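Local structure of NS6 protease (Murine norovirus 1, 4ASH) at residues G24-T29 against K59-S64; G19-G24 against A65-I70; A72-N77 against T152-G157; A30-P35 against S54-K59. The protein cleaves peptide bonds as a trypsin-like cysteine endopeptidase, probably releasing the mature non-structural proteins from the norovirus polyprotein. The protein carries 1 engineered substitution. One frame throughout, in Å; residues are numbered along the deposited sequence.

Interaction 1 of 4, residues G24-T29 against K59-S64; sequences GHVFIT and KYYFTS
His-25 meets the end of strand 59-62 with backbone and ring alike. Its O takes the N-H of Phe-62, and its ring ND1 donates to Phe-62 O at 2.8 Å, in the imidazole plane and almost in line with the carbonyl bond (168° at the oxygen). His-25 CG sits anti to its carbonyl carbon (chi1 -64°), beside the backbone N. His-25 CB packs on Tyr-61 CE1 at 3.7 Å; the two rings are nearly parallel but slid so far that they scarcely overlap. At Val-26 the two methyls divide the work. CG1 lies against Lys-59 CD at 3.7 Å, while CG2 approaches the edge of the Tyr-61 ring. Phe-27 and Tyr-60 exchange both backbone bonds, a hydrogen-bonded pair of antiparallel strands (segment axes 165° apart) in the N-terminal sheet of the trypsin-like fold. Their side chains run side by side, Phe-27 CD2 4.1 Å from Tyr-60 CD1, on a face where Phe-14 and Phe-42 meet Phe-27 edge-to-face. Ile-28 returns to the Val-26 face: its CG2 touches Lys-59 CG, and the far end of the side chain reaches Val-155 of strand 152-162. Thr-29 turns CG2 to the Tyr-60 ring edge, 4.0 Å from CE1, and its OG1 bonds to Trp-18 O.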
loop_
_atom_site.group_PDB
_atom_site.type_symbol
_atom_site.label_atom_id
_atom_site.label_comp_id
_atom_site.label_asym_id
_atom_site.label_seq_id
_atom_site.Cartn_x
_atom_site.Cartn_y
_atom_site.Cartn_z
ATOM N N GLY A 24 5.092 -1.000 14.663
ATOM C CA GLY A 24 4.682 0.058 15.561
ATOM C C GLY A 24 5.289 1.409 15.228
ATOM O O GLY A 24 4.802 2.441 15.722
ATOM N N HIS A 25 6.358 1.401 14.422
ATOM C CA HIS A 25 7.108 2.603 14.064
ATOM C C HIS A 25 6.871 3.057 12.624
ATOM O O HIS A 25 7.190 4.189 12.284
ATOM C CB HIS A 25 8.626 2.354 14.214
ATOM C CG HIS A 25 9.070 2.073 15.619
ATOM N ND1 HIS A 25 9.671 3.026 16.414
ATOM C CD2 HIS A 25 9.023 0.940 16.361
ATOM C CE1 HIS A 25 9.960 2.498 17.593
ATOM N NE2 HIS A 25 9.582 1.231 17.587
ATOM N N VAL A 26 6.347 2.176 11.772
ATOM C CA VAL A 26 6.345 2.449 10.332
ATOM C C VAL A 26 4.939 2.402 9.768
ATOM O O VAL A 26 4.234 1.404 9.911
ATOM C CB VAL A 26 7.248 1.462 9.538
ATOM C CG1 VAL A 26 7.095 1.694 8.041
ATOM C CG2 VAL A 26 8.708 1.626 9.931
ATOM N N PHE A 27 4.550 3.499 9.127
ATOM C CA PHE A 27 3.214 3.657 8.550
ATOM C C PHE A 27 3.372 4.009 7.081
ATOM O O PHE A 27 4.084 4.963 6.738
ATOM C CB PHE A 27 2.473 4.766 9.302
ATOM C CG PHE A 27 1.045 4.962 8.859
ATOM C CD1 PHE A 27 0.050 4.091 9.281
ATOM C CD2 PHE A 27 0.703 6.025 8.043
ATOM C CE1 PHE A 27 -1.264 4.275 8.891
ATOM C CE2 PHE A 27 -0.621 6.213 7.644
ATOM C CZ PHE A 27 -1.598 5.337 8.072
ATOM N N ILE A 28 2.733 3.228 6.209
ATOM C CA ILE A 28 2.831 3.459 4.773
ATOM C C ILE A 28 1.472 3.849 4.184
ATOM O O ILE A 28 0.422 3.437 4.688
ATOM C CB ILE A 28 3.414 2.239 4.016
ATOM C CG1 ILE A 28 2.479 1.014 4.092
ATOM C CG2 ILE A 28 4.825 1.939 4.528
ATOM C CD1 ILE A 28 2.998 -0.198 3.259
ATOM N N THR A 29 1.500 4.645 3.118
ATOM C CA THR A 29 0.262 5.110 2.493
ATOM C C THR A 29 0.557 5.522 1.047
ATOM O O THR A 29 1.699 5.476 0.593
ATOM C CB THR A 29 -0.357 6.303 3.283
ATOM O OG1 THR A 29 -1.648 6.644 2.743
ATOM C CG2 THR A 29 0.539 7.521 3.209
ATOM N N LYS A 59 6.195 6.751 3.129
ATOM C CA LYS A 59 6.482 6.039 4.366
ATOM C C LYS A 59 6.833 7.015 5.476
ATOM O O LYS A 59 7.677 7.894 5.299
ATOM C CB LYS A 59 7.628 5.038 4.158
ATOM C CG LYS A 59 8.072 4.303 5.426
ATOM C CD LYS A 59 8.929 3.094 5.086
ATOM C CE LYS A 59 10.248 3.491 4.428
ATOM N NZ LYS A 59 11.117 4.283 5.344
ATOM N N TYR A 60 6.180 6.842 6.618
ATOM C CA TYR A 60 6.468 7.611 7.821
ATOM C C TYR A 60 7.168 6.718 8.815
ATOM O O TYR A 60 6.727 5.592 9.050
ATOM C CB TYR A 60 5.165 8.080 8.468
ATOM C CG TYR A 60 4.359 9.038 7.639
ATOM C CD1 TYR A 60 3.539 8.576 6.621
ATOM C CD2 TYR A 60 4.376 10.393 7.906
ATOM C CE1 TYR A 60 2.775 9.453 5.862
ATOM C CE2 TYR A 60 3.614 11.279 7.154
ATOM C CZ TYR A 60 2.818 10.799 6.135
ATOM O OH TYR A 60 2.039 11.670 5.394
ATOM N N TYR A 61 8.260 7.213 9.391
ATOM C CA TYR A 61 8.942 6.496 10.454
ATOM C C TYR A 61 8.923 7.306 11.751
ATOM O O TYR A 61 9.378 8.452 11.789
ATOM C CB TYR A 61 10.388 6.158 10.056
ATOM C CG TYR A 61 11.183 5.642 11.242
ATOM C CD1 TYR A 61 11.042 4.329 11.678
ATOM C CD2 TYR A 61 12.017 6.484 11.961
ATOM C CE1 TYR A 61 11.738 3.859 12.790
ATOM C CE2 TYR A 61 12.719 6.023 13.071
ATOM C CZ TYR A 61 12.576 4.713 13.477
ATOM O OH TYR A 61 13.280 4.253 14.569
ATOM N N PHE A 62 8.402 6.695 12.809
ATOM C CA PHE A 62 8.274 7.346 14.107
ATOM C C PHE A 62 9.352 6.826 15.044
ATOM O O PHE A 62 9.445 5.624 15.280
ATOM C CB PHE A 62 6.883 7.079 14.699
ATOM C CG PHE A 62 5.758 7.655 13.883
ATOM C CD1 PHE A 62 5.256 6.963 12.790
ATOM C CD2 PHE A 62 5.204 8.890 14.208
ATOM C CE1 PHE A 62 4.220 7.483 12.025
ATOM C CE2 PHE A 62 4.178 9.417 13.449
ATOM C CZ PHE A 62 3.690 8.716 12.353
ATOM N N THR A 63 10.165 7.736 15.570
ATOM C CA THR A 63 11.230 7.373 16.503
ATOM C C THR A 63 10.700 6.563 17.684
ATOM O O THR A 63 11.303 5.561 18.097
ATOM C CB THR A 63 11.940 8.627 17.028
ATOM O OG1 THR A 63 12.413 9.400 15.916
ATOM C CG2 THR A 63 13.122 8.230 17.896
ATOM N N SER A 64 9.595 7.024 18.252
ATOM C CA SER A 64 8.918 6.308 19.323
ATOM C C SER A 64 7.711 5.599 18.747
ATOM O O SER A 64 6.974 6.187 17.964
ATOM C CB SER A 64 8.455 7.273 20.416
ATOM O OG SER A 64 9.564 7.910 21.020
#

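Interaction 2 of 4, residues G19-G24 against A65-I70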
loop_
_atom_site.group_PDB
_atom_site.type_symbol
_atom_site.label_atom_id
_atom_site.label_comp_id
_atom_site.label_asym_id
_atom_site.label_seq_id
_atom_site.Cartn_x
_atom_site.Cartn_y
_atom_site.Cartn_z
ATOM N N GLY A 19 -4.042 4.071 5.287
ATOM C CA GLY A 19 -2.642 3.678 5.380
ATOM C C GLY A 19 -2.537 2.421 6.226
ATOM O O GLY A 19 -3.556 1.924 6.742
ATOM N N PHE A 20 -1.314 1.918 6.390
ATOM C CA PHE A 20 -1.076 0.613 6.998
ATOM C C PHE A 20 0.137 0.663 7.902
ATOM O O PHE A 20 1.212 1.129 7.487
ATOM C CB PHE A 20 -0.828 -0.423 5.898
ATOM C CG PHE A 20 -0.645 -1.832 6.404
ATOM C CD1 PHE A 20 -1.720 -2.546 6.912
ATOM C CD2 PHE A 20 0.602 -2.450 6.365
ATOM C CE1 PHE A 20 -1.569 -3.841 7.357
ATOM C CE2 PHE A 20 0.760 -3.747 6.813
ATOM C CZ PHE A 20 -0.312 -4.446 7.306
ATOM N N TRP A 21 -0.026 0.186 9.135
ATOM C CA TRP A 21 1.112 0.032 10.041
ATOM C C TRP A 21 1.908 -1.219 9.739
ATOM O O TRP A 21 1.472 -2.331 10.030
ATOM C CB TRP A 21 0.637 -0.010 11.502
ATOM C CG TRP A 21 0.089 1.288 11.956
ATOM C CD1 TRP A 21 -1.232 1.640 12.025
ATOM C CD2 TRP A 21 0.833 2.441 12.362
ATOM N NE1 TRP A 21 -1.351 2.938 12.468
ATOM C CE2 TRP A 21 -0.098 3.456 12.676
ATOM C CE3 TRP A 21 2.200 2.720 12.480
ATOM C CZ2 TRP A 21 0.291 4.726 13.109
ATOM C CZ3 TRP A 21 2.586 3.982 12.910
ATOM C CH2 TRP A 21 1.640 4.969 13.213
ATOM N N VAL A 22 3.082 -1.031 9.138
ATOM C CA VAL A 22 3.994 -2.143 8.886
ATOM C C VAL A 22 4.585 -2.622 10.213
ATOM O O VAL A 22 4.857 -3.810 10.397
ATOM C CB VAL A 22 5.121 -1.716 7.939
ATOM C CG1 VAL A 22 6.102 -2.879 7.687
ATOM C CG2 VAL A 22 4.527 -1.258 6.622
ATOM N N SER A 23 4.774 -1.687 11.136
ATOM C CA SER A 23 5.261 -2.004 12.472
ATOM C C SER A 23 4.734 -0.939 13.390
ATOM O O SER A 23 4.024 -0.047 12.952
ATOM C CB SER A 23 6.786 -1.961 12.518
ATOM O OG SER A 23 7.256 -0.625 12.375
ATOM N N GLY A 24 5.092 -1.000 14.663
ATOM C CA GLY A 24 4.682 0.058 15.561
ATOM C C GLY A 24 5.289 1.409 15.228
ATOM O O GLY A 24 4.802 2.441 15.722
ATOM N N ALA A 65 7.498 4.347 19.132
ATOM C CA ALA A 65 6.394 3.578 18.551
ATOM C C ALA A 65 5.058 4.279 18.775
ATOM O O ALA A 65 4.784 4.795 19.872
ATOM C CB ALA A 65 6.352 2.188 19.129
ATOM N N VAL A 66 4.248 4.307 17.726
ATOM C CA VAL A 66 2.864 4.793 17.851
ATOM C C VAL A 66 1.906 3.642 18.178
ATOM O O VAL A 66 0.950 3.812 18.950
ATOM C CB VAL A 66 2.419 5.482 16.553
ATOM C CG1 VAL A 66 0.948 5.917 16.638
ATOM C CG2 VAL A 66 3.338 6.664 16.218
ATOM N N ARG A 67 2.154 2.476 17.587
ATOM C CA ARG A 67 1.343 1.286 17.842
ATOM C C ARG A 67 2.212 0.148 18.394
ATOM O O ARG A 67 2.545 -0.786 17.671
ATOM C CB ARG A 67 0.649 0.816 16.556
ATOM C CG ARG A 67 -0.432 1.764 16.005
ATOM C CD ARG A 67 -1.755 1.636 16.754
ATOM N NE ARG A 67 -2.235 0.257 16.810
ATOM C CZ ARG A 67 -3.023 -0.319 15.898
ATOM N NH1 ARG A 67 -3.445 0.346 14.820
ATOM N NH2 ARG A 67 -3.385 -1.583 16.065
ATOM N N PRO A 68 2.552 0.208 19.685
ATOM C CA PRO A 68 3.415 -0.834 20.260
ATOM C C PRO A 68 2.720 -2.199 20.310
ATOM O O PRO A 68 3.381 -3.219 20.520
ATOM C CB PRO A 68 3.684 -0.316 21.675
ATOM C CG PRO A 68 2.501 0.535 21.995
ATOM C CD PRO A 68 2.109 1.186 20.690
ATOM N N ASP A 69 1.409 -2.213 20.090
ATOM C CA ASP A 69 0.625 -3.444 20.158
ATOM C C ASP A 69 0.777 -4.347 18.936
ATOM O O ASP A 69 0.203 -5.435 18.891
ATOM C CB ASP A 69 -0.863 -3.138 20.394
ATOM C CG ASP A 69 -1.474 -2.258 19.304
ATOM O OD1 ASP A 69 -0.850 -1.240 18.941
ATOM O OD2 ASP A 69 -2.592 -2.572 18.830
ATOM N N ILE A 70 1.548 -3.909 17.944
ATOM C CA ILE A 70 1.620 -4.669 16.707
ATOM C C ILE A 70 3.042 -5.133 16.395
ATOM O O ILE A 70 4.003 -4.374 16.515
ATOM C CB ILE A 70 1.060 -3.880 15.516
ATOM C CG1 ILE A 70 1.937 -2.665 15.217
ATOM C CG2 ILE A 70 -0.375 -3.457 15.775
ATOM C CD1 ILE A 70 1.417 -1.826 14.094
HETATM O O HOH W 1 6.185 -3.295 15.814
#
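Trp-21 and Arg-67 meet through a CH-pi contact: Arg-67 CG stands 3.8 Å from the centroid of the five-membered ring of the Trp-21 indole, 10° off its normal. Val-66 addresses the far end of the indole, its CB 3.5 Å from Trp-21 CH2. Ile-70 comes to the base of the side chain, where its CD1 packs tightly on Trp-21 CB at 3.3 Å. Gly-24 supplies the polar part: its O is gripped by two donors, the N-H of Val-66 at 2.8 Å, tilted from the carbonyl plane, and, at longer range, that of Arg-67, in the plane on a lone pair. Gly-24 CA lies 3.1 Å from Arg-67 O, a tight approach at a residue without a side chain. In the trypsin-like fold these residues tie the end of strand 17-21 and the turn after it to the loop that leaves strand 57-62. That loop is shaped by a type I beta turn from Arg-67 to Ile-70, and a water joins Gly-24 N to Ile-70 O. Bends at chi2 (-79°) and chi3 (-53°) set CD and NE of Arg-67, whose guanidinium meets Asp-69 side-on in a salt bridge, NE to the syn lone pair of OD1 at 2.9 Å and NH2 to OD2 at 3.0 Å. Farther out, Arg-67 NH1 bonds to Ser-9 O, while Trp-21 also meets the rings of Phe-27 and Phe-42.

Interaction 3 of 4, residues A72-N77 against T152-G157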
loop_
_atom_site.group_PDB
_atom_site.type_symbol
_atom_site.label_atom_id
_atom_site.label_comp_id
_atom_site.label_asym_id
_atom_site.label_seq_id
_atom_site.Cartn_x
_atom_site.Cartn_y
_atom_site.Cartn_z
ATOM N N ALA A 72 6.231 -6.180 14.088
ATOM C CA ALA A 72 6.742 -5.759 12.778
ATOM C C ALA A 72 6.495 -6.825 11.724
ATOM O O ALA A 72 6.611 -8.024 12.005
ATOM C CB ALA A 72 8.238 -5.457 12.859
ATOM N N MET A 73 6.178 -6.364 10.512
ATOM C CA MET A 73 5.994 -7.209 9.328
ATOM C C MET A 73 7.037 -6.856 8.300
ATOM O O MET A 73 7.609 -5.763 8.329
ATOM C CB MET A 73 4.633 -6.932 8.686
ATOM C CG MET A 73 3.488 -7.682 9.284
ATOM S SD MET A 73 1.968 -7.108 8.498
ATOM C CE MET A 73 2.186 -7.609 6.800
ATOM N N VAL A 74 7.301 -7.793 7.397
ATOM C CA VAL A 74 8.197 -7.557 6.282
ATOM C C VAL A 74 7.525 -6.657 5.246
ATOM O O VAL A 74 6.386 -6.899 4.856
ATOM C CB VAL A 74 8.551 -8.886 5.606
ATOM C CG1 VAL A 74 9.277 -8.653 4.300
ATOM C CG2 VAL A 74 9.402 -9.737 6.538
ATOM N N LEU A 75 8.234 -5.615 4.825
ATOM C CA LEU A 75 7.821 -4.823 3.667
ATOM C C LEU A 75 8.731 -5.174 2.491
ATOM O O LEU A 75 9.949 -4.977 2.556
ATOM C CB LEU A 75 7.919 -3.327 3.979
ATOM C CG LEU A 75 7.746 -2.344 2.818
ATOM C CD1 LEU A 75 6.360 -2.465 2.208
ATOM C CD2 LEU A 75 8.007 -0.922 3.289
ATOM N N GLU A 76 8.132 -5.714 1.432
ATOM C CA GLU A 76 8.853 -6.026 0.199
ATOM C C GLU A 76 8.608 -4.974 -0.870
ATOM O O GLU A 76 7.627 -4.250 -0.819
ATOM C CB GLU A 76 8.436 -7.404 -0.315
ATOM C CG GLU A 76 9.144 -8.543 0.424
ATOM C CD GLU A 76 8.819 -9.915 -0.143
ATOM O OE1 GLU A 76 7.958 -10.009 -1.049
ATOM O OE2 GLU A 76 9.425 -10.904 0.320
ATOM N N ASN A 77 9.515 -4.883 -1.834
ATOM C CA ASN A 77 9.324 -4.028 -2.988
ATOM C C ASN A 77 8.573 -4.813 -4.056
ATOM O O ASN A 77 9.182 -5.341 -5.006
ATOM C CB ASN A 77 10.690 -3.593 -3.544
ATOM C CG ASN A 77 10.562 -2.562 -4.644
ATOM O OD1 ASN A 77 9.664 -1.722 -4.624
ATOM N ND2 ASN A 77 11.471 -2.611 -5.608
ATOM N N THR A 152 4.403 -16.916 6.308
ATOM C CA THR A 152 4.253 -15.620 6.964
ATOM C C THR A 152 3.627 -14.588 6.023
ATOM O O THR A 152 3.787 -14.673 4.805
ATOM C CB THR A 152 5.610 -15.091 7.470
ATOM O OG1 THR A 152 5.406 -13.920 8.272
ATOM C CG2 THR A 152 6.526 -14.764 6.301
ATOM N N TRP A 153 2.920 -13.616 6.591
ATOM C CA TRP A 153 2.299 -12.556 5.795
ATOM C C TRP A 153 3.205 -11.339 5.623
ATOM O O TRP A 153 3.769 -10.827 6.591
ATOM C CB TRP A 153 0.952 -12.152 6.394
ATOM C CG TRP A 153 -0.083 -13.220 6.244
ATOM C CD1 TRP A 153 -0.303 -14.272 7.083
ATOM C CD2 TRP A 153 -1.033 -13.349 5.177
ATOM N NE1 TRP A 153 -1.336 -15.047 6.609
ATOM C CE2 TRP A 153 -1.801 -14.502 5.443
ATOM C CE3 TRP A 153 -1.309 -12.603 4.029
ATOM C CZ2 TRP A 153 -2.826 -14.924 4.597
ATOM C CZ3 TRP A 153 -2.328 -13.023 3.191
ATOM C CH2 TRP A 153 -3.074 -14.175 3.479
ATOM N N VAL A 154 3.357 -10.890 4.381
ATOM C CA VAL A 154 4.246 -9.777 4.079
ATOM C C VAL A 154 3.463 -8.742 3.290
ATOM O O VAL A 154 2.471 -9.073 2.645
ATOM C CB VAL A 154 5.497 -10.223 3.292
ATOM C CG1 VAL A 154 6.143 -11.416 3.970
ATOM C CG2 VAL A 154 5.136 -10.567 1.888
ATOM N N VAL A 155 3.857 -7.480 3.401
ATOM C CA VAL A 155 3.161 -6.426 2.670
ATOM C C VAL A 155 4.041 -5.996 1.499
ATOM O O VAL A 155 5.267 -5.913 1.625
ATOM C CB VAL A 155 2.703 -5.254 3.590
ATOM C CG1 VAL A 155 3.848 -4.674 4.400
ATOM C CG2 VAL A 155 2.003 -4.170 2.794
ATOM N N ILE A 156 3.420 -5.776 0.344
ATOM C CA ILE A 156 4.196 -5.517 -0.868
ATOM C C ILE A 156 4.005 -4.142 -1.489
ATOM O O ILE A 156 4.752 -3.748 -2.396
ATOM C CB ILE A 156 3.950 -6.592 -1.937
ATOM C CG1 ILE A 156 2.504 -6.539 -2.436
ATOM C CG2 ILE A 156 4.315 -7.962 -1.392
ATOM C CD1 ILE A 156 2.265 -7.420 -3.666
ATOM N N GLY A 157 3.013 -3.403 -1.012
ATOM C CA GLY A 157 2.727 -2.105 -1.586
ATOM C C GLY A 157 1.380 -1.596 -1.115
ATOM O O GLY A 157 0.718 -2.239 -0.297
HETATM O O HOH W 2 6.144 -10.493 7.801
#
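The carboxylate of Glu-76 has a methyl of Val-154 above its plane, CG2 lying 4.1 Å from OE1, and CG2 of Ile-156 flanks the same oxygen at a slant. Both carboxylate oxygens have polar partners: OE1 bonds to Tyr-147 OH and OE2 makes a salt bridge with Lys-149. The other flat side chain, the indole of Trp-153, leads away from the contact to Lys-148 and Pro-4, so this residue takes part through its carbonyl. Met-73 CE sits 3.6 Å from Trp-153 O and 4.0 Å from Val-155 CB; the bend at the end of the methionine chain (chi3 64°) places this methyl. Farther on, the Val-74 and Val-154 side chains touch on one face, running alongside each other in one direction, with CB of the former 3.9 Å from CG1 of the latter. On the other face, Leu-75 slants across Val-155, CD1 to CG1 at 4.0 Å. Between the backbones, Val-155 is the pivot: its N-H bonds to Val-74 O at 3.0 Å, and its O accepts from Glu-76 N at 2.9 Å. A water takes over before this pair, accepting from Val-74 N and donating to Trp-153 O. The short, weakly bonded strand 74-75 runs parallel to strand 152-162, paired at Leu-75 and Val-155, although the other pairings of this sheet are antiparallel. Met-73 also bonds through its backbone to Val-22, and Val-155 packs on Phe-20, an arrangement consistent with the linker that passes from the N-terminal to the C-terminal half of a trypsin-like protease.

Interaction 4 of 4, residues A30-P35 against S54-K59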
loop_
_atom_site.group_PDB
_atom_site.type_symbol
_atom_site.label_atom_id
_atom_site.label_comp_id
_atom_site.label_asym_id
_atom_site.label_seq_id
_atom_site.Cartn_x
_atom_site.Cartn_y
_atom_site.Cartn_z
ATOM N N ALA A 30 -0.484 5.932 0.335
ATOM C CA ALA A 30 -0.345 6.500 -0.992
ATOM C C ALA A 30 -0.056 7.989 -0.847
ATOM O O ALA A 30 -0.788 8.705 -0.171
ATOM C CB ALA A 30 -1.629 6.285 -1.784
ATOM N N LYS A 31 1.009 8.461 -1.476
ATOM C CA LYS A 31 1.347 9.877 -1.419
ATOM C C LYS A 31 0.157 10.793 -1.722
ATOM O O LYS A 31 -0.072 11.794 -1.025
ATOM C CB LYS A 31 2.522 10.194 -2.357
ATOM C CG LYS A 31 3.024 11.620 -2.200
ATOM C CD LYS A 31 4.192 11.917 -3.117
ATOM C CE LYS A 31 4.716 13.325 -2.874
ATOM N NZ LYS A 31 6.069 13.521 -3.469
ATOM N N HIS A 32 -0.627 10.435 -2.736
ATOM C CA HIS A 32 -1.697 11.318 -3.191
ATOM C C HIS A 32 -2.877 11.460 -2.231
ATOM O O HIS A 32 -3.711 12.342 -2.434
ATOM C CB HIS A 32 -2.182 10.955 -4.603
ATOM C CG HIS A 32 -3.089 9.770 -4.661
ATOM N ND1 HIS A 32 -2.632 8.478 -4.831
ATOM C CD2 HIS A 32 -4.442 9.682 -4.618
ATOM C CE1 HIS A 32 -3.658 7.649 -4.870
ATOM N NE2 HIS A 32 -4.772 8.356 -4.750
ATOM N N VAL A 33 -2.954 10.618 -1.197
ATOM C CA VAL A 33 -4.050 10.743 -0.236
ATOM C C VAL A 33 -3.599 11.407 1.059
ATOM O O VAL A 33 -4.424 11.837 1.862
ATOM C CB VAL A 33 -4.734 9.388 0.106
ATOM C CG1 VAL A 33 -5.176 8.650 -1.153
ATOM C CG2 VAL A 33 -3.834 8.515 0.980
ATOM N N ALA A 34 -2.288 11.510 1.257
ATOM C CA ALA A 34 -1.772 11.930 2.552
ATOM C C ALA A 34 -2.095 13.382 2.878
ATOM O O ALA A 34 -2.214 14.215 1.982
ATOM C CB ALA A 34 -0.274 11.699 2.620
ATOM N N PRO A 35 -2.225 13.686 4.176
ATOM C CA PRO A 35 -2.338 15.081 4.609
ATOM C C PRO A 35 -1.102 15.836 4.148
ATOM O O PRO A 35 -0.063 15.210 3.913
ATOM C CB PRO A 35 -2.336 14.976 6.133
ATOM C CG PRO A 35 -2.811 13.599 6.433
ATOM C CD PRO A 35 -2.270 12.747 5.308
ATOM N N SER A 54 8.520 7.982 -2.670
ATOM C CA SER A 54 9.063 7.419 -3.890
ATOM C C SER A 54 7.881 7.199 -4.822
ATOM O O SER A 54 7.038 6.342 -4.558
ATOM C CB SER A 54 9.737 6.090 -3.576
ATOM O OG SER A 54 10.258 5.511 -4.748
ATOM N N GLY A 55 7.802 7.981 -5.891
ATOM C CA GLY A 55 6.620 7.948 -6.740
ATOM C C GLY A 55 5.381 8.262 -5.907
ATOM O O GLY A 55 5.315 9.317 -5.275
ATOM N N ASP A 56 4.413 7.349 -5.885
ATOM C CA ASP A 56 3.196 7.548 -5.083
ATOM C C ASP A 56 3.197 6.720 -3.797
ATOM O O ASP A 56 2.150 6.508 -3.179
ATOM C CB ASP A 56 1.936 7.242 -5.904
ATOM C CG ASP A 56 0.678 7.880 -5.308
ATOM O OD1 ASP A 56 0.762 9.008 -4.792
ATOM O OD2 ASP A 56 -0.395 7.255 -5.363
ATOM N N PHE A 57 4.373 6.241 -3.407
ATOM C CA PHE A 57 4.523 5.513 -2.150
ATOM C C PHE A 57 5.073 6.436 -1.070
ATOM O O PHE A 57 6.095 7.087 -1.273
ATOM C CB PHE A 57 5.475 4.339 -2.353
ATOM C CG PHE A 57 5.520 3.377 -1.198
ATOM C CD1 PHE A 57 6.383 3.583 -0.135
ATOM C CD2 PHE A 57 4.693 2.260 -1.183
ATOM C CE1 PHE A 57 6.433 2.683 0.919
ATOM C CE2 PHE A 57 4.726 1.367 -0.122
ATOM C CZ PHE A 57 5.594 1.579 0.921
ATOM N N LEU A 58 4.420 6.477 0.087
ATOM C CA LEU A 58 4.867 7.346 1.167
ATOM C C LEU A 58 5.055 6.558 2.466
ATOM O O LEU A 58 4.185 5.779 2.858
ATOM C CB LEU A 58 3.840 8.469 1.358
ATOM C CG LEU A 58 4.225 9.644 2.244
ATOM C CD1 LEU A 58 5.420 10.375 1.654
ATOM C CD2 LEU A 58 3.033 10.579 2.374
ATOM N N LYS A 59 6.195 6.751 3.129
ATOM C CA LYS A 59 6.482 6.039 4.366
ATOM C C LYS A 59 6.833 7.015 5.476
ATOM O O LYS A 59 7.677 7.894 5.299
ATOM C CB LYS A 59 7.628 5.038 4.158
ATOM C CG LYS A 59 8.072 4.303 5.426
ATOM C CD LYS A 59 8.929 3.094 5.086
ATOM C CE LYS A 59 10.248 3.491 4.428
ATOM N NZ LYS A 59 11.117 4.283 5.344
HETATM O O HOH W 3 7.313 10.977 -4.807
#
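Ala-30 faces Phe-57 as a non-hydrogen-bonded antiparallel pair whose side chains diverge, and beside it the N-H of Lys-31 bonds to Asp-56 O at 2.8 Å, from well above the carbonyl plane. Asp-56 lies in a type II' beta turn running from Ser-54 to Phe-57, with Gly-55 at positive phi. Its carboxylate is held by His-32 through both oxygens. The ring ND1 donates to the syn lone pair of OD2 at 2.6 Å, in the imidazole plane, while the backbone N-H of His-32 reaches OD1 at 2.9 Å by a more bent path (131°). A chi1 of 78° sets CG of His-32 between its own backbone N and carbonyl carbon, and ring and N-H reach the one carboxylate together; ring and carboxylate are nearly coplanar, 21° apart. One face of the imidazole carries Val-33 CG1, 3.5 Å above the plane. Lys-31 CB presses on Asp-56 OD1 at 3.2 Å; its extended chain passes Gly-55, and a water links NZ to Gly-55 O. Farther on, Ala-34 CB meets Leu-58 CD2 at 3.5 Å. Val-160 of strand 152-162 touches both His-32 and Asp-56, and Ala-141 also lies against the histidine. A histidine just after a strand of the N-terminal barrel, paired with an acid on a neighbouring turn at the junction with the second barrel, is consistent with the His-carboxylate pair of trypsin-like proteases.

From the N terminus, the first three segments, 19-24, 24-29 and 30-35, follow one another, and their partners return in reverse order. Interaction 4 therefore closes the innermost loop at 54-59, interaction 1 encloses it at 59-64, and interaction 2 encloses both at 65-70. None of these loops cross. Gly-24 is shared by interactions 1 and 2, Lys-59 by interactions 1 and 4, so the three build successive parts of the N-terminal sheet and the loop leaving it. Interaction 3 opens only afterwards, in series, and spans the longest interval, joining 72-77 to strand 152-162. Its Val-155 packs against Ile-28 and Phe-20, and Leu-75 against Phe-57, bringing the second sheet onto the first.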